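Local coordinates for trehalose synthase regulatory protein (Candida albicans, PDB 5HUS) that probably acts as a regulatory subunit of the trehalose synthase complex, through a C-terminal domain related to the trehalose-phosphatases of the HAD superfamily, at residues F6-K12 and L300-S306; N2-F6 and T288-V294; I111-D115 and I225-Q229; Q78-L82 and I95-F101; H241-V246 and D269-T273. One frame throughout, in Å; residues are numbered along the deposited sequence.

Interaction 1 of 5, residues F6-K12 and L300-S306; sequences FTKNAFK and LLCILNS
Ile303 is the side chain on which this helix-helix contact turns, packed against the Phe6 ring and the CB of Phe11. Its CG2 branch, anti to the backbone N (CG1 takes chi1 -68°), meets Phe6 CE1 at 3.4 Å and reaches Phe11 CB at 3.6 Å, while its CD1 lies 3.3 Å from Phe6 O. Leu304 works differently on the two rings. Its CD2 comes to the Phe6 ring at the edge, near the ring plane, with Phe6 CZ 3.9 Å away, and also touches Phe11 CE1; its CA-H sits over a face of the Phe11 ring, a CH-pi contact 4.0 Å from CA to the ring centroid. Leu300 CD1 completes the apolar layer against Phe6. The short axes of 8-12 and 300-304 run at 48° to each other and approach to 9.7 Å. Further out, Thr7 N-caps the first helix, its OG1 accepting from Ala10 N, and Ser306 OG donates to a lone pair of Ile303 O (2.7 Å), an oxygen that also accepts from Ser306 N. Leu274 and Val276 of strand 272-278 also pack on Phe6. Lys12 NZ makes a weak hydrogen bond to Ser306 O at 2.9 Å. The chemistry is thus an apolar interior with a polar rim, where the Lys12 amine could partly offset the negative charge of the C-terminus.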
# COMPACT_ATOMS: atom_id res chain seq x y z
N PHE A 6 3.86 -19.67 4.77
CA PHE A 6 4.35 -19.40 3.43
C PHE A 6 5.62 -20.21 3.19
O PHE A 6 6.55 -20.19 4.01
CB PHE A 6 4.59 -17.89 3.26
CG PHE A 6 4.83 -17.44 1.85
CD1 PHE A 6 5.85 -16.54 1.56
CD2 PHE A 6 4.01 -17.87 0.82
CE1 PHE A 6 6.07 -16.11 0.26
CE2 PHE A 6 4.23 -17.44 -0.48
CZ PHE A 6 5.26 -16.56 -0.76
N THR A 7 5.66 -20.96 2.09
CA THR A 7 6.80 -21.81 1.77
C THR A 7 7.24 -21.61 0.33
O THR A 7 6.52 -21.04 -0.48
CB THR A 7 6.48 -23.30 2.00
OG1 THR A 7 5.44 -23.70 1.10
CG2 THR A 7 6.03 -23.55 3.43
N LYS A 8 8.44 -22.09 0.00
CA LYS A 8 8.93 -22.05 -1.38
C LYS A 8 8.02 -22.85 -2.30
O LYS A 8 7.79 -22.46 -3.45
CB LYS A 8 10.36 -22.58 -1.47
CG LYS A 8 11.39 -21.72 -0.75
CD LYS A 8 12.81 -22.17 -1.07
CE LYS A 8 13.82 -21.29 -0.35
NZ LYS A 8 15.22 -21.55 -0.81
N ASN A 9 7.50 -23.97 -1.81
CA ASN A 9 6.62 -24.81 -2.61
C ASN A 9 5.32 -24.11 -2.95
O ASN A 9 4.86 -24.17 -4.10
CB ASN A 9 6.33 -26.13 -1.89
CG ASN A 9 7.50 -27.09 -1.93
OD1 ASN A 9 8.36 -26.99 -2.81
ND2 ASN A 9 7.55 -28.01 -0.98
N ALA A 10 4.72 -23.45 -1.96
CA ALA A 10 3.50 -22.69 -2.18
C ALA A 10 3.74 -21.56 -3.17
O ALA A 10 2.90 -21.28 -4.03
CB ALA A 10 2.97 -22.15 -0.86
N PHE A 11 4.89 -20.92 -3.06
CA PHE A 11 5.27 -19.85 -3.98
C PHE A 11 5.48 -20.39 -5.40
O PHE A 11 4.99 -19.82 -6.36
CB PHE A 11 6.53 -19.13 -3.50
CG PHE A 11 7.05 -18.10 -4.47
CD1 PHE A 11 6.34 -16.93 -4.70
CD2 PHE A 11 8.23 -18.31 -5.15
CE1 PHE A 11 6.81 -15.98 -5.59
CE2 PHE A 11 8.71 -17.37 -6.04
CZ PHE A 11 8.00 -16.20 -6.26
N LYS A 12 6.23 -21.49 -5.51
CA LYS A 12 6.51 -22.09 -6.81
C LYS A 12 5.25 -22.63 -7.47
O LYS A 12 5.13 -22.61 -8.70
CB LYS A 12 7.54 -23.22 -6.67
CG LYS A 12 8.95 -22.74 -6.39
CD LYS A 12 9.40 -21.74 -7.44
CE LYS A 12 10.86 -21.36 -7.24
NZ LYS A 12 11.35 -20.43 -8.30
N LEU A 300 10.41 -13.89 4.01
CA LEU A 300 9.51 -13.55 2.91
C LEU A 300 10.29 -13.36 1.62
O LEU A 300 9.96 -13.96 0.60
CB LEU A 300 8.73 -12.28 3.24
CG LEU A 300 7.87 -11.70 2.11
CD1 LEU A 300 6.72 -12.63 1.79
CD2 LEU A 300 7.36 -10.31 2.49
N LEU A 301 11.33 -12.54 1.66
CA LEU A 301 12.08 -12.20 0.45
C LEU A 301 12.87 -13.41 -0.07
O LEU A 301 13.02 -13.58 -1.28
CB LEU A 301 13.01 -11.01 0.71
CG LEU A 301 12.31 -9.71 1.11
CD1 LEU A 301 13.29 -8.56 1.27
CD2 LEU A 301 11.23 -9.36 0.09
N CYS A 302 13.36 -14.25 0.83
CA CYS A 302 14.10 -15.43 0.42
C CYS A 302 13.21 -16.41 -0.35
O CYS A 302 13.64 -17.02 -1.33
CB CYS A 302 14.73 -16.12 1.63
SG CYS A 302 16.22 -15.28 2.23
N ILE A 303 11.96 -16.53 0.08
CA ILE A 303 11.00 -17.36 -0.63
C ILE A 303 10.67 -16.76 -2.00
O ILE A 303 10.68 -17.46 -3.01
CB ILE A 303 9.70 -17.54 0.18
CG1 ILE A 303 9.97 -18.39 1.43
CG2 ILE A 303 8.63 -18.19 -0.68
CD1 ILE A 303 8.84 -18.40 2.43
N LEU A 304 10.40 -15.45 -2.03
CA LEU A 304 10.06 -14.79 -3.29
C LEU A 304 11.22 -14.79 -4.29
O LEU A 304 11.01 -14.66 -5.49
CB LEU A 304 9.62 -13.34 -3.03
CG LEU A 304 8.38 -13.11 -2.19
CD1 LEU A 304 8.14 -11.61 -2.05
CD2 LEU A 304 7.16 -13.79 -2.80
N ASN A 305 12.44 -14.92 -3.79
CA ASN A 305 13.60 -14.88 -4.68
C ASN A 305 14.04 -16.28 -5.11
O ASN A 305 14.94 -16.43 -5.93
CB ASN A 305 14.77 -14.15 -4.01
CG ASN A 305 15.86 -13.79 -4.99
OD1 ASN A 305 15.64 -13.00 -5.90
ND2 ASN A 305 17.04 -14.37 -4.81
N SER A 306 13.39 -17.30 -4.55
CA SER A 306 13.75 -18.68 -4.85
C SER A 306 13.33 -19.08 -6.26
O SER A 306 13.78 -20.09 -6.80
CB SER A 306 13.14 -19.64 -3.84
OG SER A 306 11.73 -19.73 -4.01

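Interaction 2 of 5, residues N2-F6 and T288-V294; sequences NLVPF and TAATYGV
Leu3, just ahead of strand 4-5, is the tightly packed part of the contact, its two methyls dividing the work. CD1 meets Thr288 CG2 at 3.6 Å and lies near Tyr292 O, while CD2 comes within 3.3 Å of Ala290 O, so the leucine is inserted among the backbone carbonyls and the methyl of the loop leading into strand 292-294. That loop is shaped by an ST turn, in which Thr288 OG1 accepts from Ala290 N; the same oxygen is also hydrogen-bonded to Glu257. The two segments then run parallel, joined by Gly293 N to Val4 O (3.2 Å) and by the nearly straight Phe6 N to Gly293 O (3.1 Å, 177° at the hydrogen). Strand 4-5 forms one edge of the nine-stranded, mostly parallel sheet of the HAD-like core, added by the N-terminus beside strand 292-294. On the buried side, Val294 CG1 lies alongside Phe6 CB at 3.6 Å and at the edge of the Phe6 ring. The Phe6 edge is in turn directed at the face of Tyr292, an edge-to-face pair with centroids 6.0 Å apart and planes at 64°. The opposite character appears at Val4 and Pro5, which are exposed to solvent. Here the tyrosine ring lies beside Val4 and points the same way, with Val4 CG1, placed between the backbone N and the carbonyl carbon (chi1 47°), 3.6 Å from Tyr292 CD1. Pro5 is turned away from strand 292-294 and contributes little burial, and the CB of Thr291 likewise points away from 2-6.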
# COMPACT_ATOMS: atom_id res chain seq x y z
N ASN A 2 -2.67 -18.93 13.06
CA ASN A 2 -3.25 -20.19 12.61
C ASN A 2 -3.20 -20.34 11.09
O ASN A 2 -3.82 -21.23 10.52
CB ASN A 2 -4.69 -20.31 13.09
CG ASN A 2 -4.80 -20.36 14.61
OD1 ASN A 2 -3.80 -20.24 15.32
ND2 ASN A 2 -6.02 -20.54 15.11
N LEU A 3 -2.45 -19.45 10.44
CA LEU A 3 -2.32 -19.48 8.99
C LEU A 3 -1.33 -20.54 8.56
O LEU A 3 -0.38 -20.85 9.28
CB LEU A 3 -1.86 -18.12 8.46
CG LEU A 3 -2.74 -16.92 8.80
CD1 LEU A 3 -2.07 -15.65 8.30
CD2 LEU A 3 -4.11 -17.09 8.17
N VAL A 4 -1.55 -21.09 7.37
CA VAL A 4 -0.56 -21.98 6.78
C VAL A 4 0.70 -21.17 6.48
O VAL A 4 0.63 -20.07 5.94
CB VAL A 4 -1.09 -22.66 5.49
CG1 VAL A 4 -1.76 -21.64 4.58
CG2 VAL A 4 0.03 -23.40 4.77
N PRO A 5 1.86 -21.70 6.89
CA PRO A 5 3.14 -21.03 6.64
C PRO A 5 3.44 -20.87 5.15
O PRO A 5 3.29 -21.81 4.37
CB PRO A 5 4.16 -21.96 7.30
CG PRO A 5 3.38 -22.65 8.37
CD PRO A 5 2.02 -22.87 7.78
N PHE A 6 3.86 -19.67 4.77
CA PHE A 6 4.35 -19.40 3.43
C PHE A 6 5.62 -20.21 3.19
O PHE A 6 6.55 -20.19 4.01
CB PHE A 6 4.59 -17.89 3.26
CG PHE A 6 4.83 -17.44 1.85
CD1 PHE A 6 5.85 -16.54 1.56
CD2 PHE A 6 4.01 -17.87 0.82
CE1 PHE A 6 6.07 -16.11 0.26
CE2 PHE A 6 4.23 -17.44 -0.48
CZ PHE A 6 5.26 -16.56 -0.76
N THR A 288 -7.16 -12.16 10.22
CA THR A 288 -6.74 -11.71 8.90
C THR A 288 -7.37 -12.52 7.77
O THR A 288 -7.77 -13.67 7.96
CB THR A 288 -5.21 -11.79 8.74
OG1 THR A 288 -4.84 -11.29 7.45
CG2 THR A 288 -4.74 -13.24 8.87
N ALA A 289 -7.45 -11.90 6.60
CA ALA A 289 -7.95 -12.57 5.41
C ALA A 289 -6.81 -13.11 4.55
O ALA A 289 -7.04 -13.79 3.56
CB ALA A 289 -8.81 -11.63 4.59
N ALA A 290 -5.57 -12.81 4.94
CA ALA A 290 -4.41 -13.37 4.26
C ALA A 290 -4.43 -14.89 4.38
O ALA A 290 -4.76 -15.43 5.44
CB ALA A 290 -3.11 -12.80 4.82
N THR A 291 -4.07 -15.58 3.31
CA THR A 291 -4.05 -17.04 3.33
C THR A 291 -2.83 -17.57 4.08
O THR A 291 -2.93 -18.51 4.87
CB THR A 291 -4.04 -17.63 1.91
OG1 THR A 291 -5.13 -17.08 1.16
CG2 THR A 291 -4.16 -19.16 1.96
N TYR A 292 -1.68 -16.94 3.83
CA TYR A 292 -0.40 -17.41 4.37
C TYR A 292 0.22 -16.42 5.35
O TYR A 292 -0.10 -15.23 5.34
CB TYR A 292 0.59 -17.66 3.23
CG TYR A 292 0.20 -18.76 2.28
CD1 TYR A 292 0.65 -20.06 2.48
CD2 TYR A 292 -0.59 -18.50 1.17
CE1 TYR A 292 0.30 -21.08 1.60
CE2 TYR A 292 -0.95 -19.50 0.29
CZ TYR A 292 -0.49 -20.79 0.51
OH TYR A 292 -0.84 -21.80 -0.37
N GLY A 293 1.12 -16.92 6.20
CA GLY A 293 1.87 -16.05 7.10
C GLY A 293 3.37 -16.31 7.06
O GLY A 293 3.80 -17.45 6.88
N VAL A 294 4.16 -15.25 7.21
CA VAL A 294 5.62 -15.36 7.39
C VAL A 294 6.04 -14.60 8.63
O VAL A 294 5.47 -13.56 8.96
CB VAL A 294 6.42 -14.79 6.19
CG1 VAL A 294 6.83 -15.89 5.23
CG2 VAL A 294 5.65 -13.67 5.50

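Interaction 3 of 5, residues I111-D115 and I225-Q229; sequences ISLAD and INEFQ
The turn that follows strand 111-112 comes nearest the short, weakly bonded helix 225-229 where the CA atoms of Leu113 and Gln229 lie 6.6 Å apart. Gln229 makes the polar link across the contact. With its chain extended beyond CG, its NE2 donates to Leu113 O at 2.9 Å, the donor standing above the carbonyl plane and not on a lone pair. The same NE2 donates to a water that in turn donates to Asp115 OD1, 2.6 Å away, so a single amide nitrogen bridges to the backbone and, through solvent, to a carboxylate. Asp115 OD2 is engaged elsewhere, capping the following helix at Glu118 N. Beside this polar link the contact is apolar. Leu113 starts out pointing away, but its CD1 returns to meet Phe228 CB and Gln229 CG, each at 3.9 Å. Ile225 swings its CG1 anti to the backbone N (chi1 -162°), which carries CD1 to within 3.8 Å of Ile111 CG2. Within the turn itself Ser112 OG donates to Ala114 O. Around the contact, helix 200-213 packs on Leu113 and Phe228, helix 218-223 covers Ile111, and Ile111 is backbone-bonded to Val102 of the adjoining strand 101-103, at this outer margin of the main sheet.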
# COMPACT_ATOMS: atom_id res chain seq x y z
N ILE A 111 2.34 8.71 -12.21
CA ILE A 111 0.93 8.83 -12.51
C ILE A 111 0.20 9.29 -11.26
O ILE A 111 0.38 8.71 -10.19
CB ILE A 111 0.33 7.51 -12.97
CG1 ILE A 111 0.96 7.07 -14.29
CG2 ILE A 111 -1.19 7.63 -13.09
CD1 ILE A 111 0.66 5.63 -14.64
N SER A 112 -0.62 10.32 -11.39
CA SER A 112 -1.41 10.78 -10.26
C SER A 112 -2.81 10.17 -10.31
O SER A 112 -3.66 10.60 -11.08
CB SER A 112 -1.48 12.31 -10.24
OG SER A 112 -2.13 12.76 -9.06
N LEU A 113 -3.02 9.15 -9.49
CA LEU A 113 -4.35 8.59 -9.30
C LEU A 113 -5.18 9.58 -8.49
O LEU A 113 -6.39 9.73 -8.72
CB LEU A 113 -4.26 7.23 -8.61
CG LEU A 113 -5.49 6.34 -8.56
CD1 LEU A 113 -6.18 6.23 -9.91
CD2 LEU A 113 -5.09 4.96 -8.05
N ALA A 114 -4.53 10.25 -7.54
CA ALA A 114 -5.14 11.36 -6.83
C ALA A 114 -5.50 12.45 -7.83
O ALA A 114 -4.74 12.72 -8.77
CB ALA A 114 -4.20 11.90 -5.76
N ASP A 115 -6.67 13.06 -7.66
CA ASP A 115 -7.08 14.19 -8.48
C ASP A 115 -6.55 15.49 -7.88
O ASP A 115 -6.82 15.78 -6.72
CB ASP A 115 -8.60 14.25 -8.60
CG ASP A 115 -9.06 15.37 -9.48
OD1 ASP A 115 -8.99 15.21 -10.72
OD2 ASP A 115 -9.46 16.43 -8.95
N ILE A 225 -7.68 8.47 -16.76
CA ILE A 225 -7.48 8.26 -15.32
C ILE A 225 -8.81 8.24 -14.56
O ILE A 225 -8.92 7.57 -13.55
CB ILE A 225 -6.53 9.34 -14.72
CG1 ILE A 225 -5.99 8.88 -13.35
CG2 ILE A 225 -7.21 10.71 -14.62
CD1 ILE A 225 -5.02 7.72 -13.43
N ASN A 226 -9.83 8.92 -15.08
CA ASN A 226 -11.14 8.91 -14.44
C ASN A 226 -11.69 7.50 -14.26
O ASN A 226 -12.31 7.19 -13.24
CB ASN A 226 -12.13 9.76 -15.25
CG ASN A 226 -13.52 9.17 -15.27
OD1 ASN A 226 -14.29 9.32 -14.32
ND2 ASN A 226 -13.87 8.51 -16.37
N GLU A 227 -11.44 6.63 -15.24
CA GLU A 227 -11.85 5.24 -15.15
C GLU A 227 -11.16 4.50 -13.99
O GLU A 227 -11.77 3.66 -13.34
CB GLU A 227 -11.56 4.51 -16.47
CG GLU A 227 -12.40 4.99 -17.64
CD GLU A 227 -12.02 4.30 -18.93
OE1 GLU A 227 -11.48 3.18 -18.88
OE2 GLU A 227 -12.26 4.90 -20.01
N PHE A 228 -9.90 4.82 -13.74
CA PHE A 228 -9.18 4.18 -12.65
C PHE A 228 -9.52 4.79 -11.29
O PHE A 228 -9.23 4.21 -10.24
CB PHE A 228 -7.67 4.23 -12.92
CG PHE A 228 -7.26 3.43 -14.12
CD1 PHE A 228 -7.00 4.05 -15.33
CD2 PHE A 228 -7.19 2.05 -14.06
CE1 PHE A 228 -6.66 3.32 -16.46
CE2 PHE A 228 -6.84 1.30 -15.18
CZ PHE A 228 -6.57 1.94 -16.38
N GLN A 229 -10.17 5.95 -11.31
CA GLN A 229 -10.61 6.61 -10.08
C GLN A 229 -12.03 6.22 -9.68
O GLN A 229 -12.48 6.56 -8.59
CB GLN A 229 -10.52 8.12 -10.25
CG GLN A 229 -9.13 8.64 -10.54
CD GLN A 229 -9.13 10.07 -11.02
OE1 GLN A 229 -10.13 10.56 -11.57
NE2 GLN A 229 -8.01 10.76 -10.84
O HOH W 1 -7.81 13.36 -12.12

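Interaction 4 of 5, residues Q78-L82 and I95-F101; sequences QRSDL and IAENGNF
A bend at chi3 (-69°), after an extended chi2, folds the end of Arg79 flat onto Phe101, whose own CG stands anti to its carbonyl carbon (chi1 -51°), which turns the ring face to the guanidinium. The guanidinium and ring planes are only 2° apart, with Arg79 CZ 3.7 Å from the ring centroid, a stacked cation-pi pair. NE lies over the middle of the ring, and CD adds a CH-pi contact over the same face, its nearest ring atom being Phe101 CG at 3.4 Å. The arginine's far end is held by a salt bridge from NH2 to Asp146. A water accepts from Arg79 N and from Arg79 NE at 3.0 Å, and lies 2.7 Å from Glu97 OE2; it sits in the plane of the guanidinium, at its edge, which would help hold that group's rotation. Glu97 is also bonded to the backbone of Asp146 and Ala147 and to Thr148. Next to the stack, Leu82 CD1 meets Ala96 CB at 3.6 Å. A classic beta bulge sets two residues, Asn100 and Phe101, against the single Ala96, and Asn100 ND2 donates to Glu97 O. The whole packs the start of helix 79-86 against the end of strand 93-96, within a beta-alpha-beta unit of the Rossmann-like HAD core.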
# COMPACT_ATOMS: atom_id res chain seq x y z
N GLN A 78 6.06 9.58 0.57
CA GLN A 78 5.78 10.50 -0.53
C GLN A 78 6.72 10.24 -1.70
O GLN A 78 7.78 9.62 -1.55
CB GLN A 78 5.89 11.95 -0.06
CG GLN A 78 7.30 12.42 0.27
CD GLN A 78 7.30 13.82 0.87
OE1 GLN A 78 6.93 14.79 0.21
NE2 GLN A 78 7.71 13.93 2.13
N ARG A 79 6.30 10.72 -2.87
CA ARG A 79 7.03 10.49 -4.11
C ARG A 79 8.50 10.88 -3.98
O ARG A 79 9.39 10.10 -4.35
CB ARG A 79 6.39 11.28 -5.24
CG ARG A 79 5.08 10.69 -5.74
CD ARG A 79 4.38 11.64 -6.68
NE ARG A 79 3.91 12.82 -5.97
CZ ARG A 79 3.40 13.90 -6.56
NH1 ARG A 79 3.28 13.94 -7.88
NH2 ARG A 79 3.00 14.92 -5.82
N SER A 80 8.75 12.06 -3.45
CA SER A 80 10.12 12.58 -3.39
C SER A 80 11.04 11.70 -2.54
O SER A 80 12.21 11.51 -2.90
CB SER A 80 10.12 14.03 -2.88
OG SER A 80 9.53 14.13 -1.60
N ASP A 81 10.53 11.15 -1.44
CA ASP A 81 11.34 10.24 -0.62
C ASP A 81 11.62 8.92 -1.35
O ASP A 81 12.72 8.39 -1.28
CB ASP A 81 10.66 9.96 0.72
CG ASP A 81 10.78 11.12 1.69
OD1 ASP A 81 11.50 12.08 1.38
OD2 ASP A 81 10.15 11.07 2.77
N LEU A 82 10.61 8.39 -2.04
CA LEU A 82 10.79 7.15 -2.78
C LEU A 82 11.73 7.32 -3.96
O LEU A 82 12.50 6.41 -4.27
CB LEU A 82 9.42 6.61 -3.25
CG LEU A 82 8.61 6.04 -2.09
CD1 LEU A 82 7.16 5.77 -2.49
CD2 LEU A 82 9.26 4.78 -1.53
N ILE A 95 4.57 2.50 -5.71
CA ILE A 95 3.25 3.07 -5.43
C ILE A 95 3.41 3.92 -4.16
O ILE A 95 3.72 3.39 -3.10
CB ILE A 95 2.18 1.98 -5.24
CG1 ILE A 95 2.14 1.05 -6.45
CG2 ILE A 95 0.82 2.61 -5.06
CD1 ILE A 95 1.33 -0.22 -6.22
N ALA A 96 3.21 5.23 -4.30
CA ALA A 96 3.48 6.17 -3.21
C ALA A 96 2.21 6.64 -2.52
O ALA A 96 1.13 6.63 -3.11
CB ALA A 96 4.24 7.38 -3.75
N GLU A 97 2.36 7.05 -1.26
CA GLU A 97 1.25 7.50 -0.41
C GLU A 97 0.07 6.55 -0.50
O GLU A 97 -1.08 6.96 -0.69
CB GLU A 97 0.84 8.93 -0.76
CG GLU A 97 1.97 9.94 -0.54
CD GLU A 97 1.49 11.37 -0.44
OE1 GLU A 97 0.42 11.62 0.17
OE2 GLU A 97 2.20 12.26 -0.95
N ASN A 98 0.39 5.27 -0.38
CA ASN A 98 -0.58 4.19 -0.29
C ASN A 98 -1.48 4.06 -1.51
O ASN A 98 -2.55 3.48 -1.43
CB ASN A 98 -1.44 4.36 0.97
CG ASN A 98 -2.09 3.07 1.41
OD1 ASN A 98 -3.23 3.07 1.88
ND2 ASN A 98 -1.39 1.96 1.23
N GLY A 99 -1.04 4.60 -2.64
CA GLY A 99 -1.82 4.44 -3.86
C GLY A 99 -2.12 5.71 -4.63
O GLY A 99 -2.54 5.64 -5.78
N ASN A 100 -1.90 6.87 -4.01
CA ASN A 100 -2.22 8.13 -4.67
C ASN A 100 -1.36 8.40 -5.91
O ASN A 100 -1.78 9.12 -6.82
CB ASN A 100 -2.09 9.30 -3.68
CG ASN A 100 -3.22 9.34 -2.70
OD1 ASN A 100 -4.32 9.80 -3.01
ND2 ASN A 100 -2.97 8.84 -1.49
N PHE A 101 -0.17 7.82 -5.93
CA PHE A 101 0.76 8.01 -7.05
C PHE A 101 1.43 6.71 -7.43
O PHE A 101 1.79 5.92 -6.57
CB PHE A 101 1.82 9.05 -6.68
CG PHE A 101 1.25 10.33 -6.14
CD1 PHE A 101 0.75 11.30 -7.00
CD2 PHE A 101 1.21 10.56 -4.78
CE1 PHE A 101 0.21 12.48 -6.50
CE2 PHE A 101 0.67 11.74 -4.27
CZ PHE A 101 0.17 12.70 -5.13
O HOH W 2 3.94 12.38 -2.97

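Interaction 5 of 5, residues H241-V246 and D269-T273; sequences HEVAAV and DIGNT
Asn272 O is the acceptor of the shortest sound bond here, taking Val246 N at 2.9 Å, and it also receives a CA-H...O contact from Ala245 CA, 3.2 Å away. These bonds join neighbouring parallel strands of a beta-alpha-beta unit, 243-250 and 272-278, whose connecting helix is 254-265. The ladder also has Asn272 N donating to Ala244 O at 3.2 Å (164° at the hydrogen), while Val246 O meets Thr273 CA. Ala245 and Asn272 pair on one face of the sheet, where their CB atoms lie 4.0 Å apart; Asn272 ND2 is hydrogen-bonded to Trp14 O. On the other face stand Val246 and Thr273. Just ahead of the second strand, Ile270 supplies most of the hydrophobic contact: CG2, anti to the backbone N (CG1 at chi1 -69°), packs on the backbone of Ala244 and Ala245 and meets Val246 CG2 at 3.7 Å, the two side chains crossing at about a right angle. Helix 200-213 covers this group, with Leu209 touching Val243, Val246 and Ile270. At the exposed end the imidazole of His241 reaches across to the loop before the strand, its CE1 standing 3.1 Å from Asp269 O.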
# COMPACT_ATOMS: atom_id res chain seq x y z
N HIS A 241 -5.68 -11.57 -20.64
CA HIS A 241 -5.30 -12.20 -19.39
C HIS A 241 -3.79 -12.34 -19.41
O HIS A 241 -3.26 -13.42 -19.15
CB HIS A 241 -5.97 -13.57 -19.23
CG HIS A 241 -7.43 -13.50 -18.89
ND1 HIS A 241 -7.91 -13.82 -17.64
CD2 HIS A 241 -8.51 -13.15 -19.63
CE1 HIS A 241 -9.22 -13.67 -17.62
NE2 HIS A 241 -9.61 -13.27 -18.82
N GLU A 242 -3.11 -11.25 -19.74
CA GLU A 242 -1.65 -11.25 -19.81
C GLU A 242 -1.04 -11.60 -18.46
O GLU A 242 0.01 -12.23 -18.39
CB GLU A 242 -1.11 -9.91 -20.29
CG GLU A 242 -1.48 -9.56 -21.73
CD GLU A 242 -0.59 -10.24 -22.75
OE1 GLU A 242 0.37 -10.93 -22.34
OE2 GLU A 242 -0.85 -10.09 -23.96
N VAL A 243 -1.70 -11.18 -17.38
CA VAL A 243 -1.26 -11.53 -16.03
C VAL A 243 -2.01 -12.77 -15.56
O VAL A 243 -3.24 -12.77 -15.47
CB VAL A 243 -1.47 -10.36 -15.04
CG1 VAL A 243 -1.22 -10.83 -13.60
CG2 VAL A 243 -0.56 -9.20 -15.39
N ALA A 244 -1.26 -13.83 -15.26
CA ALA A 244 -1.84 -15.10 -14.86
C ALA A 244 -1.66 -15.39 -13.37
O ALA A 244 -2.18 -16.38 -12.86
CB ALA A 244 -1.22 -16.23 -15.68
N ALA A 245 -0.93 -14.53 -12.67
CA ALA A 245 -0.71 -14.70 -11.24
C ALA A 245 -0.50 -13.36 -10.55
O ALA A 245 0.27 -12.54 -11.04
CB ALA A 245 0.47 -15.62 -10.98
N VAL A 246 -1.18 -13.16 -9.43
CA VAL A 246 -1.02 -11.94 -8.63
C VAL A 246 -0.75 -12.31 -7.17
O VAL A 246 -1.39 -13.21 -6.62
CB VAL A 246 -2.27 -11.03 -8.69
CG1 VAL A 246 -2.04 -9.75 -7.89
CG2 VAL A 246 -2.62 -10.70 -10.13
N ASP A 269 -10.84 -13.69 -11.80
CA ASP A 269 -10.44 -12.96 -13.00
C ASP A 269 -9.02 -13.27 -13.47
O ASP A 269 -8.72 -13.16 -14.65
CB ASP A 269 -10.55 -11.45 -12.75
CG ASP A 269 -11.98 -11.00 -12.53
OD1 ASP A 269 -12.87 -11.45 -13.28
OD2 ASP A 269 -12.21 -10.19 -11.61
N ILE A 270 -8.14 -13.63 -12.54
CA ILE A 270 -6.72 -13.74 -12.85
C ILE A 270 -6.24 -15.17 -13.00
O ILE A 270 -5.60 -15.51 -13.99
CB ILE A 270 -5.88 -13.02 -11.78
CG1 ILE A 270 -6.09 -11.51 -11.86
CG2 ILE A 270 -4.40 -13.35 -11.96
CD1 ILE A 270 -5.82 -10.93 -13.23
N GLY A 271 -6.55 -16.02 -12.03
CA GLY A 271 -6.15 -17.41 -12.12
C GLY A 271 -5.46 -17.91 -10.86
O GLY A 271 -6.06 -18.63 -10.07
N ASN A 272 -4.20 -17.54 -10.70
CA ASN A 272 -3.50 -17.77 -9.44
C ASN A 272 -3.42 -16.48 -8.64
O ASN A 272 -3.03 -15.44 -9.18
CB ASN A 272 -2.10 -18.33 -9.69
CG ASN A 272 -2.10 -19.82 -9.93
OD1 ASN A 272 -3.16 -20.42 -10.12
ND2 ASN A 272 -0.92 -20.43 -9.90
N THR A 273 -3.83 -16.55 -7.38
CA THR A 273 -3.70 -15.42 -6.46
C THR A 273 -3.13 -15.94 -5.15
O THR A 273 -3.34 -17.09 -4.79
CB THR A 273 -5.05 -14.69 -6.20
OG1 THR A 273 -5.94 -15.56 -5.48
CG2 THR A 273 -5.70 -14.26 -7.50

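How the interactions relate
Four of the contacts reach one sheet at different places, and interaction 1 packs helices against it. Interactions 1 and 2 sit together at one margin, sharing Phe6 and touching through Ala10 and Tyr292; both tie the chain's N-terminal stretch to its last elements. Interaction 5, a partly buried backbone ladder, lies a little further into the sheet, on the third and fourth strands counted from that edge. Interactions 3 and 4 occupy the far half and touch through Ala114 and Asn100. Interaction 4 is the most buried, yet it includes a stacked arginine and a bridging water, whereas interaction 1 is chiefly apolar with lysines at its rim, and interaction 3 sets apolar packing beside one amide that bonds to backbone and water.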